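Local coordinates for thioredoxin family protein (Pseudomonas aeruginosa, PDB 1Z6N) that is of unknown function but belongs to the thioredoxin family, binds a metal ion and may carry a thioredoxin-type dithiol site, at residues T24-V29 and G62-P67. Numbering follows the deposited sequence.
Sequences TEQGAV and GEMWCP
The M64 side chain reaches over to helix 23-39 and lays its terminal methyl against one turn of it: CE of M64 lies 3.7 Å from the backbone O of E25 and 4.0 Å from CG2 of V29. Its bends at chi2 (-69°) and chi3 (-72°) fold the thioether over, and V29, crossing it at about a right angle, also meets SD through CG2. E25 makes the second main approach. Extended beyond CG, it runs across the M64 carbonyl, with CD of E25 3.3 Å from O of M64, and its tip comes alongside W65, where OE2 of E25 is 3.2 Å from CA of W65. No hydrogen bond joins the two segments. OE1 of E25 and O of M64, two acceptors that do not bond each other, each take a donor elsewhere: L22 N and NE2 of Q70. On the loop side, a type I turn from E63 to C66 closes through the bond from C66 N to E63 O (3.1 Å). NE1 of W65 donates back to OE2 of E63 at 2.9 Å, bent to 141°; OE2 is met on its anti side, out of the carboxylate plane, and lies tilted from the indole plane. C66 N-caps helix 67-82 and, with C69, fits the CxxC redox pattern of thioredoxins; a redox role here is only inferred. The contact thus sets helix 23-39 against the loop linking strand 56-61 to helix 67-82, with F17 of helix 14-19 touching M64 and Q70 of helix 67-82 touching both E25 and V29.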
# COMPACT_ATOMS: atom_id res chain seq x y z
N THR A 24 11.38 -16.15 -5.46
CA THR A 24 10.20 -16.09 -6.34
C THR A 24 9.30 -14.90 -6.04
O THR A 24 8.72 -14.30 -6.96
CB THR A 24 9.35 -17.36 -6.25
OG1 THR A 24 9.10 -17.65 -4.87
CG2 THR A 24 10.08 -18.54 -6.90
N GLU A 25 9.19 -14.56 -4.76
CA GLU A 25 8.36 -13.44 -4.34
C GLU A 25 9.06 -12.13 -4.70
O GLU A 25 8.39 -11.17 -5.15
CB GLU A 25 8.12 -13.50 -2.83
CG GLU A 25 7.44 -14.79 -2.37
CD GLU A 25 7.52 -15.04 -0.86
OE1 GLU A 25 8.29 -14.35 -0.15
OE2 GLU A 25 6.84 -15.99 -0.41
N GLN A 26 10.38 -12.08 -4.51
CA GLN A 26 11.14 -10.91 -4.94
C GLN A 26 11.00 -10.68 -6.44
O GLN A 26 10.87 -9.54 -6.87
CB GLN A 26 12.62 -11.05 -4.59
CG GLN A 26 12.90 -11.17 -3.10
CD GLN A 26 14.36 -11.45 -2.83
OE1 GLN A 26 15.23 -11.17 -3.66
NE2 GLN A 26 14.63 -12.06 -1.69
N GLY A 27 11.02 -11.76 -7.21
CA GLY A 27 10.87 -11.68 -8.67
C GLY A 27 9.52 -11.11 -9.04
O GLY A 27 9.42 -10.25 -9.93
N ALA A 28 8.47 -11.59 -8.36
CA ALA A 28 7.10 -11.13 -8.65
C ALA A 28 7.00 -9.62 -8.41
O ALA A 28 6.47 -8.88 -9.23
CB ALA A 28 6.08 -11.89 -7.80
N VAL A 29 7.53 -9.17 -7.28
CA VAL A 29 7.55 -7.75 -6.97
C VAL A 29 8.32 -6.94 -8.03
O VAL A 29 7.84 -5.91 -8.49
CB VAL A 29 8.13 -7.48 -5.56
CG1 VAL A 29 8.46 -5.99 -5.39
CG2 VAL A 29 7.14 -7.97 -4.51
N GLY A 62 1.62 -6.30 6.06
CA GLY A 62 1.78 -7.08 4.84
C GLY A 62 2.81 -8.17 5.00
O GLY A 62 3.55 -8.20 5.98
N GLU A 63 2.83 -9.06 4.01
CA GLU A 63 3.73 -10.23 4.03
C GLU A 63 4.16 -10.51 2.59
O GLU A 63 3.35 -10.43 1.66
CB GLU A 63 3.01 -11.46 4.55
CG GLU A 63 2.42 -11.32 5.97
CD GLU A 63 3.30 -11.87 7.10
OE1 GLU A 63 3.18 -11.35 8.23
OE2 GLU A 63 4.03 -12.84 6.88
N MET A 64 5.42 -10.90 2.42
CA MET A 64 5.93 -11.13 1.07
C MET A 64 5.35 -12.33 0.33
O MET A 64 5.49 -12.41 -0.90
CB MET A 64 7.47 -11.18 1.07
CG MET A 64 8.12 -9.82 0.98
SD MET A 64 7.91 -8.96 -0.66
CE MET A 64 9.04 -10.02 -1.67
N TRP A 65 4.75 -13.27 1.05
CA TRP A 65 4.12 -14.42 0.39
C TRP A 65 2.76 -14.09 -0.21
O TRP A 65 2.20 -14.91 -0.94
CB TRP A 65 3.99 -15.60 1.37
CG TRP A 65 3.37 -15.22 2.67
CD1 TRP A 65 4.03 -14.93 3.83
CD2 TRP A 65 1.96 -15.11 2.97
NE1 TRP A 65 3.13 -14.63 4.83
CE2 TRP A 65 1.86 -14.72 4.32
CE3 TRP A 65 0.78 -15.27 2.22
CZ2 TRP A 65 0.62 -14.51 4.96
CZ3 TRP A 65 -0.46 -15.03 2.86
CH2 TRP A 65 -0.52 -14.66 4.20
N CYS A 66 2.20 -12.94 0.16
CA CYS A 66 0.84 -12.59 -0.23
C CYS A 66 0.84 -11.88 -1.59
O CYS A 66 1.45 -10.82 -1.72
CB CYS A 66 0.24 -11.68 0.84
SG CYS A 66 -1.32 -10.96 0.30
N PRO A 67 0.19 -12.47 -2.62
CA PRO A 67 0.15 -11.83 -3.94
C PRO A 67 -0.44 -10.44 -3.92
O PRO A 67 0.03 -9.56 -4.66
CB PRO A 67 -0.73 -12.79 -4.77
CG PRO A 67 -0.43 -14.10 -4.17
CD PRO A 67 -0.42 -13.81 -2.67